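Local coordinates for MetRS related protein (Pyrococcus horikoshii, PDB 2CWP) that probably binds tRNA through an OB-type domain and, as a protein related to methionyl-tRNA synthetase, is predicted to serve methionylation of tRNA, at residues 17-22 against 103-108; 21-26 against 38-43; 64-69 against 96-101. One frame throughout, in Å; residues are numbered along the deposited sequence.

Contact 1: 17-22 against 103-108; sequences MKVGLV and EEVPVG
V19 holds CG1 anti to its backbone N (chi1 170°) and CG2 anti to its carbonyl carbon, and it is CG2 that meets V105 CG1 at 3.6 Å. V105 likewise sets CG1 anti to its backbone N. CB and CG1 of V19 lie instead against the backbone around P106 O and V107 CA. Two residues on along strand 17-27, L21 CB packs against V107 CG1 of the loop at 3.7 Å. One almost straight hydrogen bond (175° at the hydrogen) joins the segments directly, G108 N giving to V19 O at 2.8 Å. G108 has a positive phi of 94°, at which a CB would press on the carbonyl O of V107. The stem of K18 runs beside G108, CD lying 3.9 Å from G108 O, while its NZ gives to a water at 2.7 Å that in turn gives to G108 O. The loop 103-108 meets strand 17-27 of the OB-type domain just before strand 110-111, which pairs with the same strand. One short backbone bond and one water bridge fix the glycine end of the loop; V105 and V107 meet strand 17-27 by apolar contact, and K65 NZ also grips V105 O.

Contact 2: 21-26 against 38-43; sequences LVKKAE and IVDFGN
A classic beta bulge interrupts the antiparallel hairpin of strands 17-27 and 35-40, part of the curled sheet of this OB-type domain: K23 and K24 both face I38. The shift of register is seen in the pairs, L21 with D40 and V22 with V39 before the bulge, then K24 with I38 beyond it. I38 O takes K23 N at 2.8 Å, the donor nearly along the C=O axis though the bond is bent at the hydrogen (142°), and also receives a long, weak bond from K24 N. I38 N returns a bond to K24 O at 2.9 Å. L21 and D40 exchange two backbone bonds, and L21 O also accepts a CA-H contact from V39. Among the side chains, K23 and D40 lie side by side and point the same way. K23 CG packs on D40 CB at 3.9 Å and K23 CE lies 3.7 Å from D40 OD2, but NZ stops 4.5 Å from OD2, too far for a salt bridge. The other carboxylate oxygen, D40 OD1, accepts from G42 N at 2.7 Å, with the donor 39° out of the carboxylate plane, forming an Asx turn where the strand ends. V22 and V39 face inward to F68. The carboxylate of D40 is therefore held through OD1 by the turn, and K23 would add at most a longer-range electrostatic attraction at OD2.

Contact 3: 64-69 against 96-101; sequences KKFIFV and VYLIPV
F66 and L98 cross obliquely, with L98 CD1 3.8 Å from CZ of the ring. F66 carries CG anti to its carbonyl carbon, and although its CB points away from 96-101, the CD2-CE2 side of the ring reaches back to that segment. I99 O lies at the ring edge, near its plane, 3.4 Å from F66 CD2, and P100 CB approaches CE2 at 3.9 Å. On the next residues the side chains of I67 and V101 meet at about a right angle, I67 CG1 to V101 CG2 at 3.8 Å; the same CG2 sits over the backbone of F66. Strand 65-69 belongs to the curled antiparallel sheet of the OB-type domain, where it pairs with strand 17-27, and residues 98-101 run steeply across 65-67, their end-to-end directions 103° apart. V101 N gives to K65 O at 2.9 Å, nearly straight at the hydrogen (173°) but 46° out of the carbonyl plane. Two waters bridge the backbones beside this bond: one takes K65 N and gives to V101 O, the other takes I67 N at 2.8 Å and gives to I99 O at 2.6 Å. The extended K65 chain leads away, its NZ bonding to E103 O as well as V105 O.

Strand 17-27 is common to contacts 1 and 2, which share L21 and V22, and it pairs in one sheet with strand 35-40 of contact 2 and with strand 65-69 of contact 3. The centres of contacts 1 and 3 are about 9 Å apart, and the two touch where L21 CD1 packs on K64 O at 3.4 Å. Contacts 1 and 2 are equally close and touch where V107 CB meets D40 O at 3.7 Å. Between contacts 2 and 3, whose centres are about 12 Å apart, V22 N lies 2.9 Å from K64 O, a probable hydrogen bond, and the rings of F41 and F68 meet edge-to-face. All six segments lie in the putative tRNA-binding region.

Contact 1: 17-22 against 103-108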
# COMPACT_ATOMS: atom_id res chain seq x y z
N MET A 17 9.41 -2.44 3.93
CA MET A 17 8.02 -2.09 4.18
C MET A 17 8.06 -1.02 5.26
O MET A 17 8.82 -1.12 6.22
CB MET A 17 7.23 -3.32 4.66
CG MET A 17 7.18 -4.44 3.64
SD MET A 17 6.02 -5.76 4.05
CE MET A 17 7.07 -6.82 5.13
N LYS A 18 7.26 0.02 5.10
CA LYS A 18 7.22 1.08 6.08
C LYS A 18 5.78 1.49 6.31
O LYS A 18 4.91 1.26 5.48
CB LYS A 18 8.01 2.30 5.59
CG LYS A 18 9.45 2.03 5.25
CD LYS A 18 10.20 3.34 5.02
CE LYS A 18 11.70 3.11 4.93
NZ LYS A 18 12.46 4.40 4.98
N VAL A 19 5.55 2.11 7.46
CA VAL A 19 4.23 2.58 7.80
C VAL A 19 4.02 3.87 7.04
O VAL A 19 4.89 4.74 7.05
CB VAL A 19 4.15 2.84 9.29
CG1 VAL A 19 2.88 3.56 9.63
CG2 VAL A 19 4.26 1.50 10.04
N GLY A 20 2.87 3.99 6.38
CA GLY A 20 2.58 5.19 5.62
C GLY A 20 1.19 5.72 5.90
O GLY A 20 0.27 4.93 6.10
N LEU A 21 1.03 7.05 5.94
CA LEU A 21 -0.27 7.67 6.19
C LEU A 21 -0.92 8.07 4.87
O LEU A 21 -0.33 8.81 4.09
CB LEU A 21 -0.12 8.91 7.08
CG LEU A 21 -1.33 9.86 7.14
CD1 LEU A 21 -2.54 9.11 7.69
CD2 LEU A 21 -1.00 11.09 8.03
N VAL A 22 -2.12 7.59 4.62
CA VAL A 22 -2.82 7.92 3.39
C VAL A 22 -3.40 9.34 3.48
O VAL A 22 -4.41 9.56 4.14
CB VAL A 22 -3.96 6.92 3.11
CG1 VAL A 22 -4.72 7.32 1.84
CG2 VAL A 22 -3.37 5.52 2.96
N GLU A 103 -2.74 3.76 15.30
CA GLU A 103 -2.51 5.20 15.14
C GLU A 103 -1.21 5.68 15.79
O GLU A 103 -0.58 6.62 15.30
CB GLU A 103 -3.69 5.99 15.70
CG GLU A 103 -4.07 7.19 14.86
CD GLU A 103 -4.90 6.81 13.66
OE1 GLU A 103 -4.41 6.06 12.78
OE2 GLU A 103 -6.07 7.26 13.59
N GLU A 104 -0.80 5.01 16.86
CA GLU A 104 0.42 5.34 17.60
C GLU A 104 1.72 5.20 16.80
O GLU A 104 2.67 5.94 17.04
CB GLU A 104 0.55 4.45 18.84
CG GLU A 104 -0.47 4.65 19.95
CD GLU A 104 -1.89 4.28 19.53
OE1 GLU A 104 -2.05 3.43 18.62
OE2 GLU A 104 -2.85 4.83 20.13
N VAL A 105 1.78 4.25 15.87
CA VAL A 105 3.01 4.04 15.12
C VAL A 105 3.40 5.20 14.21
O VAL A 105 2.68 5.56 13.29
CB VAL A 105 2.94 2.75 14.28
CG1 VAL A 105 4.25 2.55 13.53
CG2 VAL A 105 2.66 1.55 15.18
N PRO A 106 4.58 5.80 14.45
CA PRO A 106 5.01 6.93 13.62
C PRO A 106 5.18 6.54 12.14
O PRO A 106 5.67 5.45 11.83
CB PRO A 106 6.35 7.33 14.25
CG PRO A 106 6.19 6.92 15.70
CD PRO A 106 5.52 5.56 15.56
N VAL A 107 4.78 7.43 11.23
CA VAL A 107 4.92 7.18 9.81
C VAL A 107 6.42 6.99 9.54
O VAL A 107 7.26 7.61 10.20
CB VAL A 107 4.38 8.38 8.94
CG1 VAL A 107 2.86 8.57 9.17
CG2 VAL A 107 5.11 9.67 9.30
N GLY A 108 6.77 6.11 8.61
CA GLY A 108 8.17 5.89 8.33
C GLY A 108 8.74 4.71 9.11
O GLY A 108 9.82 4.21 8.77
O HOH W 1 11.54 5.69 7.11

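Contact 2: 21-26 against 38-43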
# COMPACT_ATOMS: atom_id res chain seq x y z
N LEU A 21 1.03 7.05 5.94
CA LEU A 21 -0.27 7.67 6.19
C LEU A 21 -0.92 8.07 4.87
O LEU A 21 -0.33 8.81 4.09
CB LEU A 21 -0.12 8.91 7.08
CG LEU A 21 -1.33 9.86 7.14
CD1 LEU A 21 -2.54 9.11 7.69
CD2 LEU A 21 -1.00 11.09 8.03
N VAL A 22 -2.12 7.59 4.62
CA VAL A 22 -2.82 7.92 3.39
C VAL A 22 -3.40 9.34 3.48
O VAL A 22 -4.41 9.56 4.14
CB VAL A 22 -3.96 6.92 3.11
CG1 VAL A 22 -4.72 7.32 1.84
CG2 VAL A 22 -3.37 5.52 2.96
N LYS A 23 -2.74 10.29 2.82
CA LYS A 23 -3.18 11.68 2.83
C LYS A 23 -4.43 11.84 1.97
O LYS A 23 -5.38 12.50 2.36
CB LYS A 23 -2.07 12.58 2.30
CG LYS A 23 -0.88 12.71 3.22
CD LYS A 23 -1.26 13.45 4.49
CE LYS A 23 -0.10 14.29 5.01
NZ LYS A 23 -0.51 15.06 6.22
N LYS A 24 -4.41 11.22 0.80
CA LYS A 24 -5.54 11.28 -0.11
C LYS A 24 -5.66 9.98 -0.89
O LYS A 24 -4.66 9.30 -1.16
CB LYS A 24 -5.39 12.46 -1.07
CG LYS A 24 -6.46 12.47 -2.14
CD LYS A 24 -6.57 13.79 -2.86
CE LYS A 24 -7.89 13.85 -3.60
NZ LYS A 24 -8.44 15.23 -3.59
N ALA A 25 -6.89 9.66 -1.27
CA ALA A 25 -7.18 8.45 -2.02
C ALA A 25 -8.37 8.70 -2.94
O ALA A 25 -9.43 9.13 -2.49
CB ALA A 25 -7.50 7.31 -1.05
N GLU A 26 -8.19 8.45 -4.23
CA GLU A 26 -9.27 8.65 -5.19
C GLU A 26 -9.20 7.65 -6.32
O GLU A 26 -8.11 7.31 -6.79
CB GLU A 26 -9.25 10.07 -5.76
CG GLU A 26 -7.89 10.53 -6.25
CD GLU A 26 -7.97 11.78 -7.13
OE1 GLU A 26 -8.75 12.70 -6.78
OE2 GLU A 26 -7.25 11.84 -8.15
N ILE A 38 -1.92 9.01 -2.09
CA ILE A 38 -0.80 9.92 -1.88
C ILE A 38 -0.47 9.58 -0.44
O ILE A 38 -1.24 9.88 0.49
CB ILE A 38 -1.21 11.39 -2.00
CG1 ILE A 38 -1.71 11.66 -3.42
CG2 ILE A 38 -0.02 12.28 -1.65
CD1 ILE A 38 -2.25 13.06 -3.63
N VAL A 39 0.68 8.94 -0.25
CA VAL A 39 1.09 8.47 1.07
C VAL A 39 2.28 9.20 1.65
O VAL A 39 3.32 9.35 0.99
CB VAL A 39 1.38 6.97 0.98
CG1 VAL A 39 1.64 6.39 2.36
CG2 VAL A 39 0.21 6.29 0.28
N ASP A 40 2.13 9.63 2.89
CA ASP A 40 3.16 10.34 3.63
C ASP A 40 3.95 9.35 4.50
O ASP A 40 3.38 8.78 5.42
CB ASP A 40 2.50 11.40 4.53
CG ASP A 40 3.50 12.20 5.35
OD1 ASP A 40 4.27 11.61 6.14
OD2 ASP A 40 3.52 13.43 5.22
N PHE A 41 5.23 9.15 4.19
CA PHE A 41 6.09 8.26 4.98
C PHE A 41 7.02 9.04 5.91
O PHE A 41 8.06 8.52 6.34
CB PHE A 41 6.96 7.37 4.08
CG PHE A 41 6.18 6.39 3.27
CD1 PHE A 41 5.77 6.69 1.98
CD2 PHE A 41 5.82 5.16 3.81
CE1 PHE A 41 5.03 5.79 1.24
CE2 PHE A 41 5.07 4.25 3.08
CZ PHE A 41 4.67 4.57 1.79
N GLY A 42 6.66 10.29 6.19
CA GLY A 42 7.47 11.11 7.07
C GLY A 42 8.47 11.98 6.33
O GLY A 42 8.26 13.19 6.18
N ASN A 43 9.56 11.37 5.86
CA ASN A 43 10.63 12.06 5.14
C ASN A 43 10.29 12.26 3.67
O ASN A 43 10.91 13.07 2.97
CB ASN A 43 11.92 11.25 5.22
CG ASN A 43 11.81 9.92 4.49
OD1 ASN A 43 10.97 9.08 4.83
ND2 ASN A 43 12.65 9.73 3.48

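Contact 3: 64-69 against 96-101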
# COMPACT_ATOMS: atom_id res chain seq x y z
N LYS A 64 -5.94 7.01 7.26
CA LYS A 64 -5.35 5.89 8.02
C LYS A 64 -3.91 5.56 7.64
O LYS A 64 -3.41 5.97 6.60
CB LYS A 64 -6.19 4.62 7.83
CG LYS A 64 -7.69 4.80 7.87
CD LYS A 64 -8.19 5.31 9.19
CE LYS A 64 -9.40 4.49 9.64
NZ LYS A 64 -10.37 4.28 8.54
N LYS A 65 -3.26 4.79 8.52
CA LYS A 65 -1.89 4.33 8.30
C LYS A 65 -1.95 2.86 7.90
O LYS A 65 -2.77 2.10 8.43
CB LYS A 65 -1.07 4.46 9.58
CG LYS A 65 -0.87 5.90 10.03
CD LYS A 65 0.04 6.00 11.23
CE LYS A 65 0.13 7.44 11.69
NZ LYS A 65 0.98 7.59 12.90
N PHE A 66 -1.07 2.46 6.98
CA PHE A 66 -0.99 1.08 6.51
C PHE A 66 0.46 0.71 6.21
O PHE A 66 1.35 1.56 6.21
CB PHE A 66 -1.79 0.88 5.22
CG PHE A 66 -3.24 1.21 5.34
CD1 PHE A 66 -3.71 2.46 4.98
CD2 PHE A 66 -4.13 0.27 5.85
CE1 PHE A 66 -5.07 2.79 5.11
CE2 PHE A 66 -5.49 0.59 5.99
CZ PHE A 66 -5.96 1.85 5.63
N ILE A 67 0.66 -0.58 5.94
CA ILE A 67 1.97 -1.09 5.60
C ILE A 67 2.12 -0.98 4.09
O ILE A 67 1.21 -1.33 3.35
CB ILE A 67 2.09 -2.56 5.95
CG1 ILE A 67 1.75 -2.76 7.43
CG2 ILE A 67 3.47 -3.05 5.57
CD1 ILE A 67 1.50 -4.23 7.78
N PHE A 68 3.27 -0.51 3.64
CA PHE A 68 3.53 -0.37 2.20
C PHE A 68 4.93 -0.88 1.89
O PHE A 68 5.87 -0.61 2.65
CB PHE A 68 3.48 1.11 1.77
CG PHE A 68 2.13 1.77 1.92
CD1 PHE A 68 1.74 2.33 3.13
CD2 PHE A 68 1.27 1.88 0.82
CE1 PHE A 68 0.52 3.02 3.25
CE2 PHE A 68 0.05 2.55 0.92
CZ PHE A 68 -0.33 3.13 2.14
N VAL A 69 5.08 -1.61 0.78
CA VAL A 69 6.40 -2.07 0.34
C VAL A 69 6.87 -0.87 -0.50
O VAL A 69 6.20 -0.53 -1.48
CB VAL A 69 6.33 -3.26 -0.62
CG1 VAL A 69 7.73 -3.77 -0.87
CG2 VAL A 69 5.47 -4.35 -0.06
N VAL A 96 -10.75 -9.28 0.01
CA VAL A 96 -9.66 -8.45 0.52
C VAL A 96 -10.04 -7.74 1.82
O VAL A 96 -11.18 -7.32 1.99
CB VAL A 96 -9.25 -7.40 -0.55
CG1 VAL A 96 -8.65 -6.19 0.10
CG2 VAL A 96 -8.24 -8.01 -1.51
N TYR A 97 -9.07 -7.59 2.73
CA TYR A 97 -9.30 -6.90 4.01
C TYR A 97 -8.16 -5.92 4.31
O TYR A 97 -6.98 -6.26 4.17
CB TYR A 97 -9.33 -7.88 5.18
CG TYR A 97 -10.35 -8.99 5.13
CD1 TYR A 97 -10.09 -10.17 4.44
CD2 TYR A 97 -11.56 -8.88 5.82
CE1 TYR A 97 -11.00 -11.23 4.45
CE2 TYR A 97 -12.48 -9.93 5.83
CZ TYR A 97 -12.19 -11.10 5.15
OH TYR A 97 -13.10 -12.13 5.16
N LEU A 98 -8.49 -4.71 4.75
CA LEU A 98 -7.43 -3.77 5.08
C LEU A 98 -6.77 -4.21 6.38
O LEU A 98 -7.38 -4.88 7.21
CB LEU A 98 -7.98 -2.35 5.28
CG LEU A 98 -8.51 -1.64 4.04
CD1 LEU A 98 -8.94 -0.23 4.43
CD2 LEU A 98 -7.42 -1.60 2.97
N ILE A 99 -5.50 -3.86 6.52
CA ILE A 99 -4.74 -4.14 7.74
C ILE A 99 -4.21 -2.78 8.17
O ILE A 99 -3.10 -2.37 7.78
CB ILE A 99 -3.53 -5.09 7.50
CG1 ILE A 99 -4.01 -6.46 7.00
CG2 ILE A 99 -2.73 -5.26 8.80
CD1 ILE A 99 -2.86 -7.40 6.61
N PRO A 100 -5.01 -2.03 8.93
CA PRO A 100 -4.49 -0.73 9.35
C PRO A 100 -3.41 -0.89 10.43
O PRO A 100 -3.41 -1.86 11.18
CB PRO A 100 -5.73 -0.00 9.88
CG PRO A 100 -6.58 -1.14 10.44
CD PRO A 100 -6.42 -2.21 9.34
N VAL A 101 -2.48 0.06 10.48
CA VAL A 101 -1.42 0.08 11.49
C VAL A 101 -1.99 0.92 12.66
O VAL A 101 -2.72 1.88 12.42
CB VAL A 101 -0.17 0.77 10.89
CG1 VAL A 101 0.89 1.01 11.94
CG2 VAL A 101 0.37 -0.08 9.73
O HOH W 2 -4.48 3.70 11.05
O HOH W 3 -1.34 -2.56 5.84